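PDB 4B6M: tubulin-specific chaperone, putative from Trypanosoma brucei, which probably binds alpha-tubulin and microtubule plus ends as tubulin-binding cofactor B, a tubulin-folding chaperone, of which this chain is the CAP-Gly domain. Local coordinates for residues G9-C14 and F79-F84; V40-P45 and G67-D72. All coordinates share one frame; numbering follows the deposited sequence. Where two conformers were deposited one is given.

Contact 1 (G9-C14 and F79-F84). Unlike the reference sequence in segment 79-84: Val83 (reference Met).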
ATOM      1  N   GLY A   9       0.845  -6.357   7.264  1.00 11.15           N
ATOM      2  CA  GLY A   9       0.260  -7.677   7.109  1.00 10.62           C
ATOM      3  C   GLY A   9      -1.248  -7.594   6.953  1.00 10.24           C
ATOM      4  O   GLY A   9      -1.874  -8.552   6.516  1.00 10.50           O
ATOM      5  N   ASP A  10      -1.836  -6.451   7.267  1.00 10.38           N
ATOM      6  CA  ASP A  10      -3.290  -6.297   7.085  1.00 10.08           C
ATOM      7  C   ASP A  10      -3.698  -6.415   5.620  1.00 10.45           C
ATOM      8  O   ASP A  10      -2.968  -5.953   4.737  1.00  9.90           O
ATOM      9  CB  ASP A  10      -3.780  -4.934   7.586  1.00 10.88           C
ATOM     10  CG  ASP A  10      -3.937  -4.886   9.075  1.00 11.50           C
ATOM     11  OD1 ASP A  10      -3.872  -5.957   9.723  1.00 12.59           O
ATOM     12  OD2 ASP A  10      -4.125  -3.767   9.591  1.00 12.35           O
ATOM     13  N   ARG A  11      -4.859  -7.014   5.353  1.00  9.66           N
ATOM     14  CA  ARG A  11      -5.450  -6.946   4.021  1.00  9.18           C
ATOM     15  C   ARG A  11      -6.336  -5.722   3.908  1.00  9.65           C
ATOM     16  O   ARG A  11      -6.939  -5.280   4.908  1.00 10.03           O
ATOM     17  CB  ARG A  11      -6.234  -8.232   3.693  1.00  9.06           C
ATOM     18  CG  ARG A  11      -5.303  -9.450   3.585  1.00  8.42           C
ATOM     19  CD  ARG A  11      -4.533  -9.429   2.260  1.00  8.17           C
ATOM     20  NE  ARG A  11      -5.440  -9.617   1.135  1.00  8.18           N
ATOM     21  CZ  ARG A  11      -5.084  -9.591  -0.143  1.00  8.38           C
ATOM     22  NH1 ARG A  11      -3.816  -9.343  -0.475  1.00  8.18           N
ATOM     23  NH2 ARG A  11      -6.001  -9.778  -1.095  1.00  9.32           N
ATOM     24  N   CYS A  12      -6.443  -5.177   2.705  1.00  9.44           N
ATOM     25  CA  CYS A  12      -7.133  -3.904   2.513  1.00  9.99           C
ATOM     26  C   CYS A  12      -7.737  -3.698   1.137  1.00 10.34           C
ATOM     27  O   CYS A  12      -7.317  -4.330   0.157  1.00  9.42           O
ATOM     28  CB  CYS A  12      -6.184  -2.747   2.890  1.00  9.92           C
ATOM     29  SG  CYS A  12      -4.683  -2.646   1.854  1.00 10.06           S
ATOM     30  N   LEU A  13      -8.725  -2.810   1.079  1.00 10.44           N
ATOM     31  CA  LEU A  13      -9.205  -2.240  -0.159  1.00 10.98           C
ATOM     32  C   LEU A  13      -8.876  -0.773  -0.080  1.00 11.00           C
ATOM     33  O   LEU A  13      -9.173  -0.122   0.934  1.00 11.57           O
ATOM     34  CB  LEU A  13     -10.727  -2.374  -0.305  1.00 12.21           C
ATOM     35  CG  LEU A  13     -11.334  -3.737  -0.634  1.00 12.47           C
ATOM     36  CD1 LEU A  13     -12.865  -3.617  -0.628  1.00 13.11           C
ATOM     37  CD2 LEU A  13     -10.855  -4.283  -1.964  1.00 13.08           C
ATOM     38  N   CYS A  14      -8.289  -0.266  -1.145  1.00 10.78           N
ATOM     39  CA  CYS A  14      -7.755   1.090  -1.183  1.00 11.50           C
ATOM     40  C   CYS A  14      -8.401   1.939  -2.252  1.00 11.74           C
ATOM     41  O   CYS A  14      -8.559   1.515  -3.393  1.00 11.26           O
ATOM     42  CB  CYS A  14      -6.262   1.048  -1.488  1.00 11.55           C
ATOM     43  SG  CYS A  14      -5.283   0.171  -0.272  1.00 11.57           S
ATOM     44  N   PHE A  79     -10.127  -9.440   3.501  1.00 11.34           N
ATOM     45  CA  PHE A  79     -10.197  -9.393   2.042  1.00 11.34           C
ATOM     46  C   PHE A  79      -9.184 -10.365   1.468  1.00 10.56           C
ATOM     47  O   PHE A  79      -8.167  -9.944   0.879  1.00 10.21           O
ATOM     48  CB  PHE A  79      -9.927  -7.985   1.478  1.00 11.66           C
ATOM     49  CG  PHE A  79     -10.863  -6.925   1.986  1.00 13.13           C
ATOM     50  CD1 PHE A  79     -12.190  -6.887   1.579  1.00 13.85           C
ATOM     51  CD2 PHE A  79     -10.398  -5.933   2.860  1.00 13.55           C
ATOM     52  CE1 PHE A  79     -13.039  -5.880   2.031  1.00 13.78           C
ATOM     53  CE2 PHE A  79     -11.248  -4.941   3.328  1.00 13.74           C
ATOM     54  CZ  PHE A  79     -12.572  -4.920   2.915  1.00 13.70           C
ATOM     55  N   PRO A  80      -9.424 -11.673   1.646  1.00 10.27           N
ATOM     56  CA  PRO A  80      -8.485 -12.630   1.053  1.00 10.72           C
ATOM     57  C   PRO A  80      -8.609 -12.668  -0.472  1.00 10.89           C
ATOM     58  O   PRO A  80      -9.659 -12.341  -1.020  1.00 10.90           O
ATOM     59  CB  PRO A  80      -8.920 -13.960   1.662  1.00 10.41           C
ATOM     60  CG  PRO A  80     -10.373 -13.783   1.957  1.00 10.68           C
ATOM     61  CD  PRO A  80     -10.516 -12.349   2.382  1.00 10.42           C
ATOM     62  N   PRO A  81      -7.526 -13.032  -1.172  1.00 11.00           N
ATOM     63  CA  PRO A  81      -7.695 -13.231  -2.607  1.00 10.83           C
ATOM     64  C   PRO A  81      -8.823 -14.240  -2.877  1.00 10.16           C
ATOM     65  O   PRO A  81      -8.965 -15.237  -2.155  1.00 10.78           O
ATOM     66  CB  PRO A  81      -6.353 -13.824  -3.046  1.00 11.67           C
ATOM     67  CG  PRO A  81      -5.379 -13.451  -1.981  1.00 12.16           C
ATOM     68  CD  PRO A  81      -6.146 -13.254  -0.713  1.00 11.52           C
ATOM     69  N   GLU A  82      -9.644 -13.944  -3.868  1.00  9.87           N
ATOM     70  CA  GLU A  82     -10.714 -14.857  -4.251  1.00 10.35           C
ATOM     71  C   GLU A  82     -10.152 -16.078  -4.924  1.00 10.01           C
ATOM     72  O   GLU A  82      -9.309 -15.968  -5.829  1.00 10.93           O
ATOM     73  CB  GLU A  82     -11.703 -14.163  -5.183  1.00 10.90           C
ATOM     74  CG  GLU A  82     -12.626 -13.242  -4.424  1.00 12.72           C
ATOM     75  CD  GLU A  82     -13.438 -12.381  -5.353  1.00 13.51           C
ATOM     76  OE1 GLU A  82     -14.032 -12.934  -6.315  1.00 14.20           O
ATOM     77  OE2 GLU A  82     -13.491 -11.164  -5.084  1.00 15.03           O
ATOM     78  N   VAL A  83     -10.649 -17.241  -4.499  1.00  9.64           N
ATOM     79  CA  VAL A  83     -10.143 -18.502  -5.045  0.50  9.59           C
ATOM     80  C   VAL A  83     -11.219 -19.520  -5.360  1.00  9.61           C
ATOM     81  O   VAL A  83     -10.993 -20.380  -6.207  1.00  9.68           O
ATOM     82  CB  VAL A  83      -9.007 -19.146  -4.204  0.50  9.58           C
ATOM     83  CG1 VAL A  83      -7.722 -18.339  -4.337  0.50  9.50           C
ATOM     84  CG2 VAL A  83      -9.429 -19.319  -2.748  0.50  9.41           C
ATOM     85  N   PHE A  84     -12.398 -19.397  -4.741  1.00  9.64           N
ATOM     86  CA  PHE A  84     -13.538 -20.272  -5.004  1.00  9.97           C
ATOM     87  C   PHE A  84     -14.746 -19.457  -5.447  1.00 10.13           C
ATOM     88  O   PHE A  84     -14.782 -18.231  -5.297  1.00 10.85           O
ATOM     89  CB  PHE A  84     -13.918 -21.070  -3.752  1.00 10.21           C
ATOM     90  CG  PHE A  84     -12.939 -22.129  -3.400  1.00 10.21           C
ATOM     91  CD1 PHE A  84     -12.950 -23.343  -4.087  1.00 10.85           C
ATOM     92  CD2 PHE A  84     -11.974 -21.911  -2.418  1.00 11.03           C
ATOM     93  CE1 PHE A  84     -12.057 -24.329  -3.773  1.00 11.02           C
ATOM     94  CE2 PHE A  84     -11.069 -22.902  -2.103  1.00 11.12           C
ATOM     95  CZ  PHE A  84     -11.118 -24.108  -2.779  1.00 11.22           C
ATOM     96  OXT PHE A  84     -15.692 -20.022  -6.007  1.00 10.39           O
TER

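Contact 2 (V40-P45 and G67-D72). With FMT (formic acid), chain F.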
ATOM      1  N   VAL A  40       1.452  -0.119   0.390  1.00  6.07           N
ATOM      2  CA  VAL A  40       0.588  -1.258   0.045  1.00  6.39           C
ATOM      3  C   VAL A  40       1.158  -2.006  -1.145  1.00  6.74           C
ATOM      4  O   VAL A  40       1.612  -1.388  -2.115  1.00  6.73           O
ATOM      5  CB  VAL A  40      -0.856  -0.798  -0.274  1.00  6.38           C
ATOM      6  CG1 VAL A  40      -1.691  -1.962  -0.789  1.00  6.69           C
ATOM      7  CG2 VAL A  40      -1.518  -0.182   0.946  1.00  6.17           C
ATOM      8  N   GLU A  41       1.141  -3.340  -1.075  1.00  7.29           N
ATOM      9  CA  GLU A  41       1.394  -4.147  -2.256  1.00  7.89           C
ATOM     10  C   GLU A  41       0.061  -4.665  -2.770  1.00  8.18           C
ATOM     11  O   GLU A  41      -0.644  -5.443  -2.093  1.00  8.13           O
ATOM     12  CB  GLU A  41       2.321  -5.313  -1.938  1.00  8.89           C
ATOM     13  CG  GLU A  41       2.558  -6.188  -3.144  1.00  9.88           C
ATOM     14  CD  GLU A  41       3.501  -7.340  -2.854  1.00 11.51           C
ATOM     15  OE1 GLU A  41       4.014  -7.435  -1.714  1.00 12.45           O
ATOM     16  OE2 GLU A  41       3.702  -8.145  -3.769  1.00 13.50           O
ATOM     17  N   PHE A  42      -0.295  -4.238  -3.970  1.00  7.95           N
ATOM     18  CA  PHE A  42      -1.548  -4.649  -4.575  1.00  8.20           C
ATOM     19  C   PHE A  42      -1.456  -6.036  -5.178  1.00  8.77           C
ATOM     20  O   PHE A  42      -0.366  -6.501  -5.551  1.00  8.65           O
ATOM     21  CB  PHE A  42      -1.989  -3.618  -5.612  1.00  8.13           C
ATOM     22  CG  PHE A  42      -2.254  -2.272  -5.015  1.00  8.28           C
ATOM     23  CD1 PHE A  42      -3.419  -2.064  -4.290  1.00  8.05           C
ATOM     24  CD2 PHE A  42      -1.335  -1.230  -5.130  1.00  7.94           C
ATOM     25  CE1 PHE A  42      -3.677  -0.845  -3.696  1.00  8.23           C
ATOM     26  CE2 PHE A  42      -1.600   0.011  -4.555  1.00  8.42           C
ATOM     27  CZ  PHE A  42      -2.772   0.199  -3.823  1.00  8.07           C
ATOM     28  N   ASP A  43      -2.613  -6.694  -5.261  1.00  9.32           N
ATOM     29  CA  ASP A  43      -2.684  -7.991  -5.890  1.00 10.11           C
ATOM     30  C   ASP A  43      -2.499  -7.901  -7.396  1.00 10.11           C
ATOM     31  O   ASP A  43      -1.893  -8.796  -8.004  1.00 11.07           O
ATOM     32  CB  ASP A  43      -4.023  -8.642  -5.591  1.00 10.19           C
ATOM     33  CG  ASP A  43      -4.169  -9.074  -4.147  1.00 11.34           C
ATOM     34  OD1 ASP A  43      -3.291  -8.809  -3.302  1.00 10.85           O
ATOM     35  OD2 ASP A  43      -5.220  -9.680  -3.838  1.00 12.70           O
ATOM     36  N   GLU A  44      -3.002  -6.815  -7.980  1.00 10.01           N
ATOM     37  CA  GLU A  44      -3.008  -6.545  -9.408  1.00 10.29           C
ATOM     38  C   GLU A  44      -2.104  -5.335  -9.671  1.00 10.27           C
ATOM     39  O   GLU A  44      -1.813  -4.569  -8.750  1.00  9.77           O
ATOM     40  CB  GLU A  44      -4.448  -6.295  -9.871  1.00 10.95           C
ATOM     41  CG  GLU A  44      -5.311  -7.501  -9.504  1.00 12.49           C
ATOM     42  CD  GLU A  44      -6.658  -7.620 -10.213  1.00 13.73           C
ATOM     43  OE1 GLU A  44      -6.898  -6.926 -11.208  1.00 15.21           O
ATOM     44  OE2 GLU A  44      -7.455  -8.478  -9.775  1.00 15.67           O
ATOM     45  N   PRO A  45      -1.646  -5.173 -10.910  1.00 10.22           N
ATOM     46  CA  PRO A  45      -0.668  -4.108 -11.141  1.00  9.97           C
ATOM     47  C   PRO A  45      -1.315  -2.716 -11.299  1.00 10.15           C
ATOM     48  O   PRO A  45      -1.223  -2.060 -12.347  1.00  9.95           O
ATOM     49  CB  PRO A  45       0.087  -4.588 -12.388  1.00 10.20           C
ATOM     50  CG  PRO A  45      -0.898  -5.490 -13.080  1.00 10.36           C
ATOM     51  CD  PRO A  45      -1.642  -6.180 -11.983  1.00 10.11           C
ATOM     52  N   GLY A  67       2.043   1.007  -3.733  1.00  8.31           N
ATOM     53  CA  GLY A  67       1.537   2.360  -3.512  1.00  8.17           C
ATOM     54  C   GLY A  67       1.885   2.865  -2.143  1.00  7.94           C
ATOM     55  O   GLY A  67       2.082   2.075  -1.225  1.00  8.77           O
ATOM     56  N   PHE A  68       1.994   4.186  -2.006  1.00  7.89           N
ATOM     57  CA  PHE A  68       2.044   4.819  -0.696  1.00  7.76           C
ATOM     58  C   PHE A  68       0.800   5.643  -0.610  1.00  7.42           C
ATOM     59  O   PHE A  68       0.576   6.521  -1.457  1.00  7.50           O
ATOM     60  CB  PHE A  68       3.250   5.746  -0.539  1.00  8.41           C
ATOM     61  CG  PHE A  68       4.555   5.029  -0.493  1.00  9.03           C
ATOM     62  CD1 PHE A  68       5.072   4.534   0.707  1.00  9.58           C
ATOM     63  CD2 PHE A  68       5.271   4.832  -1.670  1.00  9.20           C
ATOM     64  CE1 PHE A  68       6.259   3.851   0.720  1.00  9.92           C
ATOM     65  CE2 PHE A  68       6.482   4.144  -1.667  1.00  9.27           C
ATOM     66  CZ  PHE A  68       6.985   3.665  -0.457  1.00  9.58           C
ATOM     67  N   LEU A  69      -0.018   5.335   0.377  1.00  7.11           N
ATOM     68  CA  LEU A  69      -1.300   5.997   0.491  1.00  7.32           C
ATOM     69  C   LEU A  69      -1.434   6.606   1.854  1.00  7.18           C
ATOM     70  O   LEU A  69      -0.800   6.166   2.788  1.00  6.79           O
ATOM     71  CB  LEU A  69      -2.443   4.962   0.374  1.00  7.89           C
ATOM     72  CG  LEU A  69      -2.735   4.190  -0.922  1.00  8.45           C
ATOM     73  CD1 LEU A  69      -1.578   3.345  -1.441  1.00  8.99           C
ATOM     74  CD2 LEU A  69      -3.920   3.267  -0.710  1.00  9.45           C
ATOM     75  N   ARG A  70      -2.279   7.619   1.979  1.00  7.43           N
ATOM     76  CA  ARG A  70      -2.673   8.086   3.311  1.00  8.37           C
ATOM     77  C   ARG A  70      -3.580   7.068   3.964  1.00  8.54           C
ATOM     78  O   ARG A  70      -4.314   6.360   3.281  1.00  8.26           O
ATOM     79  CB  ARG A  70      -3.388   9.431   3.221  1.00  8.98           C
ATOM     80  CG  ARG A  70      -2.474  10.535   2.761  1.00  9.65           C
ATOM     81  CD  ARG A  70      -1.346  10.785   3.733  1.00 10.10           C
ATOM     82  NE  ARG A  70      -0.855  12.123   3.506  1.00 11.65           N
ATOM     83  CZ  ARG A  70       0.181  12.655   4.119  1.00 12.09           C
ATOM     84  NH1 ARG A  70       0.872  11.946   4.996  1.00 11.87           N
ATOM     85  NH2 ARG A  70       0.520  13.911   3.822  1.00 12.91           N
ATOM     86  N   PRO A  71      -3.554   6.987   5.299  1.00  8.94           N
ATOM     87  CA  PRO A  71      -4.408   6.049   6.011  1.00  9.16           C
ATOM     88  C   PRO A  71      -5.889   6.173   5.664  1.00  9.55           C
ATOM     89  O   PRO A  71      -6.585   5.130   5.639  1.00  9.57           O
ATOM     90  CB  PRO A  71      -4.138   6.379   7.504  1.00  9.16           C
ATOM     91  CG  PRO A  71      -2.724   6.891   7.490  1.00  9.11           C
ATOM     92  CD  PRO A  71      -2.556   7.628   6.176  1.00  9.20           C
ATOM     93  N   ASP A  72      -6.364   7.388   5.342  1.00 10.02           N
ATOM     94  CA  ASP A  72      -7.783   7.534   5.042  0.50 10.51           C
ATOM     95  C   ASP A  72      -8.189   6.809   3.764  1.00 10.74           C
ATOM     96  O   ASP A  72      -9.373   6.512   3.581  1.00 11.48           O
ATOM     97  CB  ASP A  72      -8.211   9.000   5.014  0.50 11.36           C
ATOM     98  CG  ASP A  72      -8.343   9.596   6.401  0.50 11.90           C
ATOM     99  OD1 ASP A  72      -8.783   8.901   7.343  0.50 13.13           O
ATOM    100  OD2 ASP A  72      -8.016  10.783   6.549  0.50 12.48           O
TER
HETATM  101  C   FMT F1236      -2.528   8.920  -2.389  1.00 21.93           C
HETATM  102  O1  FMT F1236      -2.460   9.033  -1.150  1.00 23.52           O
HETATM  103  O2  FMT F1236      -3.570   8.619  -3.030  1.00 21.30           O

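Contact 1 (G9-C14 and F79-F84)
Phe79 and Arg11 bury the most surface here, and they illustrate how a chain tail can be held by one backbone carbonyl and one aromatic ring. The side chain of Arg11 folds at chi2 (-76°) and again at chi3 (-67°), and its guanidinium meets Phe79 side-on. Both donors go to a single acceptor: Arg11 NE lies 2.8 Å from Phe79 O, and Arg11 NH2 lies 2.9 Å from the same Phe79 O. The oxygen sits almost in the guanidinium plane. Seen from the carbonyl, the two bonds differ, since NH2 approaches in the carbonyl plane while NE stands well above it. Pro81 adds a second contact, its CD resting over one guanidinium face 3.5 Å from Arg11 NH2. NH2 serves twice, since it also pairs with Asp43, while NH1 bonds to Ser22.

The ring of Phe79 meets the side chain of Leu13 at about a right angle, and Phe79 CD2 lies 3.9 Å from Cys12 CA. Leu13 CG stands over the ring centre, 3.8 Å from the Phe79 centroid and 9° off the normal, a CH-pi contact, and Leu13 CD1 reaches Phe79 CE1 at 3.5 Å. Leu20 of strand 19-26 touches both of these side chains. This surface contact lays the start of the irregular C-terminal tail, Phe79 to Pro81, against the first strand of the SH3-like beta fold of a CAP-Gly domain.

Contact 2 (V40-P45 and G67-D72)
Phe42 CG lies anti to its carbonyl carbon (chi1 -62°), and the same holds for Leu69 CG (chi1 -67°); with Leu69 chi2 at 59° placing CD1, the two side chains meet beside a backbone pair. Leu69 CD1 comes 4.1 Å from Phe42 CZ, approaching the ring obliquely, and lies 4.3 Å from Val40 CG2. Val40 also places CG1 over one face of the Phe42 ring, offset toward the rim. The ring then leans on the opposing backbone, where Phe42 CE2 is 3.9 Å from Gly67 N. A beta carbon at Gly67 would fall tightly against that same ring atom, so glycine lets strand and ring come close.

Val40 and Gly67 form an antiparallel hydrogen-bonded pair, with Val40 N to Gly67 O at 2.8 Å and Gly67 N to Val40 O at 2.9 Å. Just beyond the strand, Arg70 N makes a weak bond to a formic acid molecule, probably from the crystallisation liquor. The backbone pair joins edge strand 66-69 to strand 36-42, and the buried side chains beside it form part of the hydrophobic core of the SH3-like CAP-Gly fold.

Overall arrangement
From the N terminus the chain enters strand 11-14, and the tail beyond strand 74-76 comes back to it in contact 1, closing a loop that spans nearly the whole domain. Contact 2 is nested inside that loop, closing a shorter one between strands 36-42 and 66-69 that includes the small hairpin 52-53/56-57. Both reach the same antiparallel sheet, with centres 12 Å apart, one near the surface and the other near the middle of the domain. Two links join them: the salt bridge from Arg11 to Asp43, and the packing of Cys14 against the side chains of contact 2.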